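Local structure of phosphoacetylglucosamine mutase (Aspergillus lentulus, 5OAW) at residues G190-L195 against R226-Y231; K200-G205 against L414-D419; A321-I326 against Q408-C413; F373-Y378 against I387-N392. The protein catalyses the interconversion of N-acetylglucosamine 6-phosphate and N-acetylglucosamine 1-phosphate, as a magnesium-dependent mutase of the phosphoglucomutase/phosphomannomutase family. All coordinates share one frame; numbering follows the deposited sequence.

Contact 1: G190-L195 against R226-Y231; sequences GYYEKL and RELIKY
The ring of Y192 lies across the backbone of E227 and L228, wedged between helical segments 190-195 and 226-231, whose axes approach to 9.0 Å and cross at -51°. One face of this ring receives L228 N near its rim, while CD2 rests 3.6 Å from L228 CB. The other end of the ring reaches the aliphatic part of E227: Y192 CE1 is 3.4 Å from E227 CG, the two side chains crossing at about a right angle. E227 bends at chi2 (70°), and its carboxylate goes on to a salt bridge with K230 of its own helix, OE1 to NZ 3.1 Å, so that of the E227 side chain it is CB and CG that meet the ring.

Y231 meets the same tyrosine nearer its root. Y192 CB sits over the centre of the Y231 ring, 3.7 Å from the centroid, a CH-pi contact. The two rings meet obliquely, their planes 33° apart. E193 is exposed, as suits its charge, and lays its CG beside Y231 CE2. One turn after Y192, L195 CB packs 3.8 Å from L228 CD1, an aliphatic contact on the buried side. Tyrosine suits position 192 because its flat ring fits between the helices while its hydroxyl, at the far end, finds hydrogen-bonding partners in E188 and Q166.

This is helix-to-helix packing in domain II. L195 and L228 both continue onto I429 of helix 428-441, and on the far side of helix 221-231 I229 packs on strand 239-243.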
loop_
_atom_site.group_PDB
_atom_site.type_symbol
_atom_site.label_atom_id
_atom_site.label_comp_id
_atom_site.label_asym_id
_atom_site.label_seq_id
_atom_site.Cartn_x
_atom_site.Cartn_y
_atom_site.Cartn_z
ATOM N N GLY A 190 -19.864 -0.395 -7.539
ATOM C CA GLY A 190 -19.788 -1.652 -6.776
ATOM C C GLY A 190 -18.951 -1.497 -5.512
ATOM O O GLY A 190 -19.397 -1.841 -4.406
ATOM N N TYR A 191 -17.752 -0.945 -5.701
ATOM C CA TYR A 191 -16.819 -0.567 -4.630
ATOM C C TYR A 191 -17.453 0.232 -3.485
ATOM O O TYR A 191 -17.303 -0.141 -2.301
ATOM C CB TYR A 191 -15.631 0.198 -5.235
ATOM C CG TYR A 191 -14.598 0.669 -4.247
ATOM C CD1 TYR A 191 -13.466 -0.116 -3.956
ATOM C CD2 TYR A 191 -14.729 1.911 -3.606
ATOM C CE1 TYR A 191 -12.495 0.319 -3.057
ATOM C CE2 TYR A 191 -13.769 2.358 -2.702
ATOM C CZ TYR A 191 -12.656 1.565 -2.431
ATOM O OH TYR A 191 -11.711 2.019 -1.531
ATOM N N TYR A 192 -18.135 1.330 -3.821
ATOM C CA TYR A 192 -18.751 2.157 -2.791
ATOM C C TYR A 192 -19.837 1.405 -2.046
ATOM O O TYR A 192 -19.969 1.539 -0.816
ATOM C CB TYR A 192 -19.335 3.435 -3.377
ATOM C CG TYR A 192 -18.356 4.334 -4.089
ATOM C CD1 TYR A 192 -18.658 4.834 -5.365
ATOM C CD2 TYR A 192 -17.133 4.705 -3.502
ATOM C CE1 TYR A 192 -17.779 5.667 -6.033
ATOM C CE2 TYR A 192 -16.244 5.538 -4.172
ATOM C CZ TYR A 192 -16.581 6.010 -5.435
ATOM O OH TYR A 192 -15.739 6.821 -6.116
ATOM N N GLU A 193 -20.607 0.615 -2.803
ATOM C CA GLU A 193 -21.735 -0.124 -2.265
ATOM C C GLU A 193 -21.260 -1.131 -1.246
ATOM O O GLU A 193 -21.808 -1.190 -0.136
ATOM C CB GLU A 193 -22.529 -0.795 -3.381
ATOM C CG GLU A 193 -23.641 0.086 -3.931
ATOM C CD GLU A 193 -24.220 -0.401 -5.255
ATOM O OE1 GLU A 193 -23.820 -1.477 -5.766
ATOM O OE2 GLU A 193 -25.093 0.312 -5.794
ATOM N N LYS A 194 -20.221 -1.883 -1.621
ATOM C CA LYS A 194 -19.606 -2.879 -0.747
ATOM C C LYS A 194 -19.120 -2.248 0.567
ATOM O O LYS A 194 -19.523 -2.703 1.650
ATOM C CB LYS A 194 -18.480 -3.632 -1.471
ATOM C CG LYS A 194 -18.013 -4.867 -0.716
ATOM C CD LYS A 194 -16.891 -5.603 -1.435
ATOM C CE LYS A 194 -16.391 -6.765 -0.579
ATOM N NZ LYS A 194 -15.257 -7.556 -1.150
ATOM N N LEU A 195 -18.311 -1.186 0.470
ATOM C CA LEU A 195 -17.797 -0.489 1.659
ATOM C C LEU A 195 -18.882 0.102 2.558
ATOM O O LEU A 195 -18.796 0.002 3.790
ATOM C CB LEU A 195 -16.785 0.608 1.291
ATOM C CG LEU A 195 -15.437 0.250 0.664
ATOM C CD1 LEU A 195 -14.544 1.477 0.681
ATOM C CD2 LEU A 195 -14.748 -0.897 1.378
ATOM N N ARG A 226 -15.435 11.663 -1.309
ATOM C CA ARG A 226 -16.679 12.446 -1.312
ATOM C C ARG A 226 -17.837 11.661 -1.924
ATOM O O ARG A 226 -18.961 11.741 -1.427
ATOM C CB ARG A 226 -16.506 13.804 -2.021
ATOM C CG ARG A 226 -17.720 14.721 -1.885
ATOM C CD ARG A 226 -17.465 16.123 -2.387
ATOM N NE ARG A 226 -16.794 16.954 -1.380
ATOM C CZ ARG A 226 -15.549 17.398 -1.480
ATOM N NH1 ARG A 226 -14.810 17.120 -2.553
ATOM N NH2 ARG A 226 -15.051 18.147 -0.517
ATOM N N GLU A 227 -17.552 10.904 -2.983
ATOM C CA GLU A 227 -18.541 10.042 -3.635
ATOM C C GLU A 227 -18.943 8.840 -2.739
ATOM O O GLU A 227 -20.138 8.537 -2.623
ATOM C CB GLU A 227 -18.032 9.621 -5.020
ATOM C CG GLU A 227 -19.014 8.842 -5.897
ATOM C CD GLU A 227 -20.202 9.649 -6.427
ATOM O OE1 GLU A 227 -20.246 10.895 -6.269
ATOM O OE2 GLU A 227 -21.103 9.019 -7.021
ATOM N N LEU A 228 -17.964 8.179 -2.101
ATOM C CA LEU A 228 -18.254 7.171 -1.062
ATOM C C LEU A 228 -19.172 7.712 0.040
ATOM O O LEU A 228 -20.110 7.030 0.430
ATOM C CB LEU A 228 -16.981 6.583 -0.427
ATOM C CG LEU A 228 -17.309 5.661 0.767
ATOM C CD1 LEU A 228 -17.563 4.220 0.346
ATOM C CD2 LEU A 228 -16.257 5.749 1.854
ATOM N N ILE A 229 -18.923 8.942 0.497
ATOM C CA ILE A 229 -19.731 9.588 1.561
ATOM C C ILE A 229 -21.243 9.623 1.241
ATOM O O ILE A 229 -22.082 9.523 2.155
ATOM C CB ILE A 229 -19.141 10.981 1.984
ATOM C CG1 ILE A 229 -17.769 10.787 2.657
ATOM C CG2 ILE A 229 -20.065 11.764 2.929
ATOM C CD1 ILE A 229 -16.976 12.059 2.879
ATOM N N LYS A 230 -21.583 9.725 -0.043
ATOM C CA LYS A 230 -22.991 9.669 -0.502
ATOM C C LYS A 230 -23.671 8.332 -0.186
ATOM O O LYS A 230 -24.869 8.284 0.080
ATOM C CB LYS A 230 -23.083 9.941 -2.011
ATOM C CG LYS A 230 -22.750 11.366 -2.402
ATOM C CD LYS A 230 -22.449 11.445 -3.882
ATOM C CE LYS A 230 -22.172 12.868 -4.357
ATOM N NZ LYS A 230 -22.486 12.961 -5.817
ATOM N N TYR A 231 -22.888 7.256 -0.220
ATOM C CA TYR A 231 -23.394 5.904 -0.062
ATOM C C TYR A 231 -23.433 5.450 1.389
ATOM O O TYR A 231 -24.181 4.543 1.724
ATOM C CB TYR A 231 -22.521 4.935 -0.841
ATOM C CG TYR A 231 -22.636 4.986 -2.346
ATOM C CD1 TYR A 231 -21.959 5.963 -3.096
ATOM C CD2 TYR A 231 -23.362 4.009 -3.039
ATOM C CE1 TYR A 231 -22.030 5.982 -4.480
ATOM C CE2 TYR A 231 -23.435 4.023 -4.425
ATOM C CZ TYR A 231 -22.772 5.010 -5.134
ATOM O OH TYR A 231 -22.847 5.016 -6.500
#

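Contact 2: K200-G205 against L414-D419; sequences KRVMRG and LQALTD
R201 reaches over A416 to D419, where its NH2 and D419 OD2 form a salt bridge of 2.6 Å. The hydrogen bond within it is bent, 144° at the hydrogen, and comes to the anti side of the carboxylate, with the guanidinium and carboxylate planes 70° apart. This is a single-pronged grip by one nitrogen, unlike the paired, coplanar bridge arginine can make.

Beneath it the two backbones draw close, V202 and A416 having CA atoms 5.3 Å apart. Alanine suits this spot because its methyl can nestle between neighbours: A416 CB lies 3.7 Å from R201 CB and 3.8 Å from V202 CB. Further in, V202 CG2 touches L417 CD2 at 3.8 Å, two branched side chains crossing at about a right angle.

Two features position the charged pair. A bend at chi3 (-51°) turns the arginine's guanidinium toward helix 408-420, so that NH2 reaches D419 OD2, and D419, one turn after A416, offers its carboxylate on the same side of that helix.

The contact joins the end of helix 188-202, from domain II, to helix 408-420 of domain III. Helix 428-441 borders its buried side, meeting V202 at A437 and L417 at L434, while L417 also packs on F316 and L320 of helix 306-323.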
loop_
_atom_site.group_PDB
_atom_site.type_symbol
_atom_site.label_atom_id
_atom_site.label_comp_id
_atom_site.label_asym_id
_atom_site.label_seq_id
_atom_site.Cartn_x
_atom_site.Cartn_y
_atom_site.Cartn_z
ATOM N N LYS A 200 -21.939 -0.155 7.542
ATOM C CA LYS A 200 -23.196 -0.162 8.300
ATOM C C LYS A 200 -23.251 -1.354 9.283
ATOM O O LYS A 200 -23.542 -1.163 10.474
ATOM C CB LYS A 200 -24.429 -0.143 7.386
ATOM C CG LYS A 200 -25.661 0.395 8.105
ATOM C CD LYS A 200 -26.936 0.413 7.271
ATOM C CE LYS A 200 -27.949 1.350 7.930
ATOM N NZ LYS A 200 -29.354 1.111 7.506
ATOM N N ARG A 201 -22.955 -2.557 8.776
ATOM C CA ARG A 201 -22.912 -3.772 9.594
ATOM C C ARG A 201 -21.872 -3.663 10.707
ATOM O O ARG A 201 -22.204 -3.845 11.875
ATOM C CB ARG A 201 -22.643 -5.025 8.753
ATOM C CG ARG A 201 -23.655 -5.314 7.660
ATOM C CD ARG A 201 -23.723 -6.797 7.294
ATOM N NE ARG A 201 -22.435 -7.455 6.996
ATOM C CZ ARG A 201 -21.719 -7.339 5.863
ATOM N NH1 ARG A 201 -22.105 -6.554 4.850
ATOM N NH2 ARG A 201 -20.582 -8.021 5.743
ATOM N N VAL A 202 -20.632 -3.329 10.354
ATOM C CA VAL A 202 -19.549 -3.255 11.345
ATOM C C VAL A 202 -19.851 -2.243 12.468
ATOM O O VAL A 202 -19.430 -2.436 13.610
ATOM C CB VAL A 202 -18.146 -3.082 10.690
ATOM C CG1 VAL A 202 -17.888 -1.653 10.237
ATOM C CG2 VAL A 202 -17.052 -3.521 11.649
ATOM N N MET A 203 -20.643 -1.223 12.140
ATOM C CA MET A 203 -20.972 -0.142 13.068
ATOM C C MET A 203 -22.232 -0.352 13.912
ATOM O O MET A 203 -22.563 0.510 14.735
ATOM C CB MET A 203 -21.112 1.176 12.304
ATOM C CG MET A 203 -19.804 1.781 11.835
ATOM S SD MET A 203 -18.661 2.209 13.148
ATOM C CE MET A 203 -19.493 3.576 13.967
ATOM N N ARG A 204 -22.941 -1.464 13.704
ATOM C CA ARG A 204 -24.195 -1.738 14.428
ATOM C C ARG A 204 -24.063 -1.524 15.952
ATOM O O ARG A 204 -23.200 -2.132 16.599
ATOM C CB ARG A 204 -24.719 -3.141 14.074
ATOM C CG ARG A 204 -25.643 -3.795 15.096
ATOM C CD ARG A 204 -26.546 -4.844 14.463
ATOM N NE ARG A 204 -27.802 -4.252 13.998
ATOM C CZ ARG A 204 -28.867 -4.022 14.766
ATOM N NH1 ARG A 204 -28.856 -4.328 16.060
ATOM N NH2 ARG A 204 -29.952 -3.477 14.234
ATOM N N GLY A 205 -24.893 -0.626 16.491
ATOM C CA GLY A 205 -24.984 -0.381 17.936
ATOM C C GLY A 205 -23.865 0.448 18.540
ATOM O O GLY A 205 -23.676 0.471 19.760
ATOM N N LEU A 414 -17.166 -9.332 12.687
ATOM C CA LEU A 414 -15.991 -9.888 12.023
ATOM C C LEU A 414 -16.248 -10.215 10.546
ATOM O O LEU A 414 -15.409 -9.928 9.671
ATOM C CB LEU A 414 -15.529 -11.129 12.798
ATOM C CG LEU A 414 -14.079 -11.554 13.033
ATOM C CD1 LEU A 414 -13.066 -10.424 13.064
ATOM C CD2 LEU A 414 -14.054 -12.290 14.362
ATOM N N GLN A 415 -17.405 -10.821 10.281
ATOM C CA GLN A 415 -17.886 -11.062 8.914
ATOM C C GLN A 415 -17.902 -9.738 8.120
ATOM O O GLN A 415 -17.342 -9.663 7.022
ATOM C CB GLN A 415 -19.264 -11.769 8.948
ATOM C CG GLN A 415 -19.989 -11.986 7.610
ATOM C CD GLN A 415 -19.295 -12.966 6.671
ATOM O OE1 GLN A 415 -19.097 -14.145 6.997
ATOM N NE2 GLN A 415 -18.931 -12.480 5.488
ATOM N N ALA A 416 -18.510 -8.705 8.712
ATOM C CA ALA A 416 -18.522 -7.355 8.164
ATOM C C ALA A 416 -17.135 -6.826 7.800
ATOM O O ALA A 416 -16.955 -6.222 6.740
ATOM C CB ALA A 416 -19.205 -6.410 9.134
ATOM N N LEU A 417 -16.160 -7.088 8.670
ATOM C CA LEU A 417 -14.804 -6.592 8.500
ATOM C C LEU A 417 -14.150 -7.184 7.292
ATOM O O LEU A 417 -13.376 -6.498 6.630
ATOM C CB LEU A 417 -13.950 -6.846 9.741
ATOM C CG LEU A 417 -14.114 -5.868 10.905
ATOM C CD1 LEU A 417 -13.362 -6.389 12.110
ATOM C CD2 LEU A 417 -13.600 -4.495 10.530
ATOM N N THR A 418 -14.471 -8.439 6.991
ATOM C CA THR A 418 -13.930 -9.097 5.799
ATOM C C THR A 418 -14.398 -8.378 4.524
ATOM O O THR A 418 -13.670 -8.329 3.543
ATOM C CB THR A 418 -14.239 -10.616 5.719
ATOM O OG1 THR A 418 -15.642 -10.834 5.508
ATOM C CG2 THR A 418 -13.802 -11.333 6.993
ATOM N N ASP A 419 -15.591 -7.794 4.567
ATOM C CA ASP A 419 -16.109 -7.034 3.433
ATOM C C ASP A 419 -15.597 -5.592 3.411
ATOM O O ASP A 419 -15.359 -5.047 2.334
ATOM C CB ASP A 419 -17.637 -7.106 3.375
ATOM C CG ASP A 419 -18.140 -8.518 3.142
ATOM O OD1 ASP A 419 -17.472 -9.290 2.414
ATOM O OD2 ASP A 419 -19.211 -8.862 3.678
#

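Contact 3: A321-I326 against Q408-C413; sequences ARSAGI and QRSLEC
S323 and S410 supply the polar part of this contact, a hydroxyl-to-hydroxyl hydrogen bond of 2.6 Å between their OG atoms. Either serine could be the donor in that pair taken alone. S323 OG stands between its backbone N and carbonyl carbon (chi1 60°), a rotamer that also brings it to D319 O, with which it hydrogen-bonds one turn earlier in its helix. Serine suits both places, its short side chain allowing a polar link where the backbones are close: the CA atoms of A324 and S410 are 5.0 Å apart.

The apolar contacts lie next to the serines. A324 CB sits 3.8 Å from S410 CB and 3.9 Å from L411 CD2, so this small methyl touches both a serine and a leucine on successive positions of helix 408-420. L411 CD2 also approaches I326 CD1 at 4.3 Å, a looser contact. The buried leucine thus meets one residue before G325 and one after it.

The backbone turns sharply between A324 and I326. G325, with phi 68°, closes helix 306-323 in a Schellman motif: I326 N bonds to A321 O at 2.8 Å, and G325 N to R322 O. Glycine takes up this positive phi with little strain, and the turn it makes brings I326 back toward L411.

The contact is structural, within domain III, and joins the C-terminal end of helix 306-323 to the start of helix 408-420. L320 extends it along the first helix by packing on S410 and C413, P402 lies against L411, and C413 faces V202 of helix 188-202.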
loop_
_atom_site.group_PDB
_atom_site.type_symbol
_atom_site.label_atom_id
_atom_site.label_comp_id
_atom_site.label_asym_id
_atom_site.label_seq_id
_atom_site.Cartn_x
_atom_site.Cartn_y
_atom_site.Cartn_z
ATOM N N ALA A 321 -12.024 -11.879 17.768
ATOM C CA ALA A 321 -11.773 -13.312 17.638
ATOM C C ALA A 321 -11.933 -14.048 18.972
ATOM O O ALA A 321 -12.426 -15.180 18.989
ATOM C CB ALA A 321 -10.398 -13.563 17.056
ATOM N N ARG A 322 -11.531 -13.394 20.068
ATOM C CA ARG A 322 -11.751 -13.912 21.421
ATOM C C ARG A 322 -13.246 -14.044 21.721
ATOM O O ARG A 322 -13.745 -15.168 21.819
ATOM C CB ARG A 322 -11.027 -13.076 22.499
ATOM C CG ARG A 322 -9.570 -13.460 22.718
ATOM C CD ARG A 322 -8.926 -12.656 23.844
ATOM N NE ARG A 322 -7.527 -12.299 23.549
ATOM C CZ ARG A 322 -6.481 -13.132 23.600
ATOM N NH1 ARG A 322 -6.639 -14.410 23.929
ATOM N NH2 ARG A 322 -5.259 -12.687 23.316
ATOM N N SER A 323 -13.954 -12.914 21.819
ATOM C CA SER A 323 -15.386 -12.900 22.150
ATOM C C SER A 323 -16.260 -13.666 21.160
ATOM O O SER A 323 -17.316 -14.150 21.541
ATOM C CB SER A 323 -15.904 -11.479 22.316
ATOM O OG SER A 323 -15.725 -10.752 21.119
ATOM N N ALA A 324 -15.806 -13.790 19.910
ATOM C CA ALA A 324 -16.441 -14.664 18.915
ATOM C C ALA A 324 -16.132 -16.151 19.140
ATOM O O ALA A 324 -16.658 -17.009 18.426
ATOM C CB ALA A 324 -16.053 -14.250 17.501
ATOM N N GLY A 325 -15.274 -16.443 20.117
ATOM C CA GLY A 325 -14.894 -17.814 20.473
ATOM C C GLY A 325 -14.068 -18.538 19.429
ATOM O O GLY A 325 -14.023 -19.760 19.430
ATOM N N ILE A 326 -13.415 -17.795 18.538
ATOM C CA ILE A 326 -12.621 -18.400 17.448
ATOM C C ILE A 326 -11.111 -18.078 17.502
ATOM O O ILE A 326 -10.351 -18.443 16.580
ATOM C CB ILE A 326 -13.222 -18.101 16.043
ATOM C CG1 ILE A 326 -13.271 -16.587 15.752
ATOM C CG2 ILE A 326 -14.598 -18.764 15.901
ATOM C CD1 ILE A 326 -13.713 -16.243 14.349
ATOM N N GLN A 408 -22.289 -13.840 18.974
ATOM C CA GLN A 408 -23.027 -13.627 17.725
ATOM C C GLN A 408 -22.709 -12.246 17.171
ATOM O O GLN A 408 -22.332 -12.111 15.992
ATOM C CB GLN A 408 -24.533 -13.774 17.964
ATOM C CG GLN A 408 -25.403 -13.787 16.709
ATOM C CD GLN A 408 -26.875 -14.050 17.013
ATOM O OE1 GLN A 408 -27.355 -13.817 18.127
ATOM N NE2 GLN A 408 -27.602 -14.539 16.015
ATOM N N ARG A 409 -22.838 -11.245 18.049
ATOM C CA ARG A 409 -22.490 -9.851 17.765
ATOM C C ARG A 409 -21.071 -9.717 17.190
ATOM O O ARG A 409 -20.854 -8.979 16.220
ATOM C CB ARG A 409 -22.610 -9.036 19.050
ATOM C CG ARG A 409 -23.294 -7.691 18.888
ATOM C CD ARG A 409 -23.591 -7.051 20.239
ATOM N NE ARG A 409 -24.308 -7.946 21.155
ATOM C CZ ARG A 409 -25.628 -8.148 21.167
ATOM N NH1 ARG A 409 -26.431 -7.528 20.305
ATOM N NH2 ARG A 409 -26.156 -8.985 22.051
ATOM N N SER A 410 -20.133 -10.465 17.783
ATOM C CA SER A 410 -18.717 -10.436 17.428
ATOM C C SER A 410 -18.438 -11.068 16.072
ATOM O O SER A 410 -17.679 -10.501 15.269
ATOM C CB SER A 410 -17.885 -11.106 18.519
ATOM O OG SER A 410 -17.882 -10.304 19.680
ATOM N N LEU A 411 -19.046 -12.235 15.827
ATOM C CA LEU A 411 -19.013 -12.887 14.514
ATOM C C LEU A 411 -19.604 -11.993 13.411
ATOM O O LEU A 411 -19.078 -11.939 12.293
ATOM C CB LEU A 411 -19.770 -14.211 14.554
ATOM C CG LEU A 411 -19.186 -15.406 15.290
ATOM C CD1 LEU A 411 -20.255 -16.485 15.392
ATOM C CD2 LEU A 411 -17.952 -15.948 14.592
ATOM N N GLU A 412 -20.703 -11.308 13.751
ATOM C CA GLU A 412 -21.382 -10.343 12.879
ATOM C C GLU A 412 -20.382 -9.252 12.505
ATOM O O GLU A 412 -20.153 -8.989 11.321
ATOM C CB GLU A 412 -22.639 -9.784 13.586
ATOM C CG GLU A 412 -23.196 -8.445 13.095
ATOM C CD GLU A 412 -24.238 -8.571 11.992
ATOM O OE1 GLU A 412 -25.063 -9.513 12.048
ATOM O OE2 GLU A 412 -24.243 -7.712 11.071
ATOM N N CYS A 413 -19.757 -8.678 13.533
ATOM C CA CYS A 413 -18.755 -7.632 13.386
ATOM C C CYS A 413 -17.563 -8.069 12.537
ATOM O O CYS A 413 -17.054 -7.286 11.733
ATOM C CB CYS A 413 -18.292 -7.169 14.756
ATOM S SG CYS A 413 -17.357 -5.629 14.726
#

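Contact 4: F373-Y378 against I387-N392; sequences FDVGVY and ITFSEN
D374 meets S390 and N392 across the end of a beta hairpin, and its side chain can be followed outward atom by atom. CB passes 3.8 Å from S390 OG. CG lies anti to the carbonyl carbon (chi1 -69°), which carries the carboxylate toward S390 and N392 and sets CG 3.5 Å from N392 ND2. OD2 accepts two hydrogen bonds: one from S390 OG at 2.9 Å, on its anti lone pair, and one from N392 ND2 at 3.2 Å, arriving from above the carboxylate plane. OD1 turns to the backbone N of K331. Aspartate suits the place because its short side chain brings a carboxylate within reach of these donors. S390, the N-cap of helix 391-399, is held by D374 while its OG also caps A393 N.

The backbone carries the pairing onward, with D374 O accepting from S390 N. G376 and T388 form a hydrogen-bonded antiparallel pair, T388 N to G376 O 2.8 Å and G376 N to T388 O 3.0 Å. On one face of the sheet V375 CG1 touches I387 CG2 at 3.6 Å and F389 CE2 at 3.8 Å.

Strand 385-389 is an outermost strand of its four-stranded sheet, beside strand 375-379. Helix 306-323 covers the V375 and I387 face; helix 363-370 packs against T388 and Y378.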
loop_
_atom_site.group_PDB
_atom_site.type_symbol
_atom_site.label_atom_id
_atom_site.label_comp_id
_atom_site.label_asym_id
_atom_site.label_seq_id
_atom_site.Cartn_x
_atom_site.Cartn_y
_atom_site.Cartn_z
ATOM N N PHE A 373 -0.834 -16.327 7.925
ATOM C CA PHE A 373 -1.772 -16.355 9.062
ATOM C C PHE A 373 -3.194 -16.523 8.539
ATOM O O PHE A 373 -3.453 -16.311 7.358
ATOM C CB PHE A 373 -1.679 -15.079 9.924
ATOM C CG PHE A 373 -0.391 -14.949 10.688
ATOM C CD1 PHE A 373 0.687 -14.235 10.149
ATOM C CD2 PHE A 373 -0.242 -15.551 11.948
ATOM C CE1 PHE A 373 1.885 -14.125 10.855
ATOM C CE2 PHE A 373 0.955 -15.449 12.652
ATOM C CZ PHE A 373 2.013 -14.731 12.108
ATOM N N ASP A 374 -4.111 -16.926 9.411
ATOM C CA ASP A 374 -5.525 -16.914 9.052
ATOM C C ASP A 374 -6.026 -15.469 9.010
ATOM O O ASP A 374 -6.790 -15.091 8.129
ATOM C CB ASP A 374 -6.347 -17.789 10.004
ATOM C CG ASP A 374 -6.054 -19.286 9.831
ATOM O OD1 ASP A 374 -5.864 -19.959 10.865
ATOM O OD2 ASP A 374 -6.013 -19.793 8.676
ATOM N N VAL A 375 -5.566 -14.677 9.968
ATOM C CA VAL A 375 -5.801 -13.252 9.995
ATOM C C VAL A 375 -4.440 -12.579 10.152
ATOM O O VAL A 375 -3.849 -12.598 11.232
ATOM C CB VAL A 375 -6.764 -12.847 11.127
ATOM C CG1 VAL A 375 -7.070 -11.374 11.030
ATOM C CG2 VAL A 375 -8.068 -13.648 11.069
ATOM N N GLY A 376 -3.943 -12.013 9.056
ATOM C CA GLY A 376 -2.661 -11.302 9.042
ATOM C C GLY A 376 -2.767 -9.795 8.873
ATOM O O GLY A 376 -3.123 -9.302 7.798
ATOM N N VAL A 377 -2.449 -9.071 9.942
ATOM C CA VAL A 377 -2.372 -7.616 9.932
ATOM C C VAL A 377 -0.962 -7.233 9.443
ATOM O O VAL A 377 0.019 -7.668 10.029
ATOM C CB VAL A 377 -2.649 -7.041 11.346
ATOM C CG1 VAL A 377 -2.594 -5.515 11.346
ATOM C CG2 VAL A 377 -3.987 -7.543 11.896
ATOM N N TYR A 378 -0.864 -6.467 8.352
ATOM C CA TYR A 378 0.422 -5.908 7.910
ATOM C C TYR A 378 0.260 -4.460 7.492
ATOM O O TYR A 378 -0.631 -4.134 6.717
ATOM C CB TYR A 378 1.057 -6.741 6.791
ATOM C CG TYR A 378 0.472 -6.571 5.396
ATOM C CD1 TYR A 378 0.987 -5.620 4.518
ATOM C CD2 TYR A 378 -0.583 -7.367 4.954
ATOM C CE1 TYR A 378 0.467 -5.462 3.239
ATOM C CE2 TYR A 378 -1.104 -7.222 3.678
ATOM C CZ TYR A 378 -0.573 -6.262 2.825
ATOM O OH TYR A 378 -1.064 -6.084 1.548
ATOM N N ILE A 387 -5.487 -6.091 6.219
ATOM C CA ILE A 387 -5.648 -7.292 7.019
ATOM C C ILE A 387 -6.086 -8.394 6.066
ATOM O O ILE A 387 -7.123 -8.288 5.411
ATOM C CB ILE A 387 -6.664 -7.135 8.188
ATOM C CG1 ILE A 387 -6.220 -6.090 9.219
ATOM C CG2 ILE A 387 -6.798 -8.434 8.972
ATOM C CD1 ILE A 387 -6.547 -4.657 8.895
ATOM N N THR A 388 -5.263 -9.436 6.003
ATOM C CA THR A 388 -5.451 -10.604 5.151
ATOM C C THR A 388 -6.371 -11.605 5.854
ATOM O O THR A 388 -6.164 -11.911 7.030
ATOM C CB THR A 388 -4.068 -11.219 4.844
ATOM O OG1 THR A 388 -3.526 -10.574 3.685
ATOM C CG2 THR A 388 -4.138 -12.709 4.593
ATOM N N PHE A 389 -7.388 -12.089 5.140
ATOM C CA PHE A 389 -8.254 -13.153 5.646
ATOM C C PHE A 389 -8.122 -14.380 4.768
ATOM O O PHE A 389 -8.339 -14.301 3.559
ATOM C CB PHE A 389 -9.706 -12.696 5.725
ATOM C CG PHE A 389 -9.949 -11.662 6.783
ATOM C CD1 PHE A 389 -9.998 -10.312 6.453
ATOM C CD2 PHE A 389 -10.115 -12.038 8.119
ATOM C CE1 PHE A 389 -10.201 -9.344 7.431
ATOM C CE2 PHE A 389 -10.326 -11.080 9.101
ATOM C CZ PHE A 389 -10.365 -9.728 8.757
ATOM N N SER A 390 -7.743 -15.506 5.372
ATOM C CA SER A 390 -7.510 -16.725 4.617
ATOM C C SER A 390 -8.836 -17.424 4.341
ATOM O O SER A 390 -9.831 -17.179 5.033
ATOM C CB SER A 390 -6.532 -17.645 5.357
ATOM O OG SER A 390 -7.176 -18.386 6.373
ATOM N N GLU A 391 -8.837 -18.275 3.315
ATOM C CA GLU A 391 -9.948 -19.181 3.000
ATOM C C GLU A 391 -10.482 -19.827 4.276
ATOM O O GLU A 391 -11.688 -19.747 4.576
ATOM C CB GLU A 391 -9.468 -20.257 2.024
ATOM C CG GLU A 391 -10.580 -20.908 1.209
ATOM C CD GLU A 391 -10.085 -22.003 0.268
ATOM O OE1 GLU A 391 -10.863 -22.392 -0.631
ATOM O OE2 GLU A 391 -8.935 -22.482 0.419
ATOM N N ASN A 392 -9.562 -20.415 5.042
ATOM C CA ASN A 392 -9.876 -20.963 6.351
ATOM C C ASN A 392 -10.508 -19.964 7.327
ATOM O O ASN A 392 -11.428 -20.329 8.055
ATOM C CB ASN A 392 -8.657 -21.642 6.987
ATOM C CG ASN A 392 -8.996 -22.283 8.314
ATOM O OD1 ASN A 392 -9.992 -23.004 8.428
ATOM N ND2 ASN A 392 -8.204 -21.995 9.334
#

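In the fold
Contacts 1 and 2 share helix 188-202, with centres 15 Å apart, and meet where K194 CE lies 3.5 Å from D419 O. Contacts 2 and 3 share helix 408-420 and are closer, 11 Å between centres; V202 CG2 packs 3.7 Å from C413 SG. Contact 4 joins this group through T418 CG2, 3.9 Å from F389 CG, and is nested in the chain loops closed by contacts 2 and 3. Contact 2 therefore touches all three others, linking domains II and III. Among the side chains of contact 4, that of Y378 is about 8 Å from the bound N-acetylglucosamine 6-phosphate and about 12 Å from the magnesium ion.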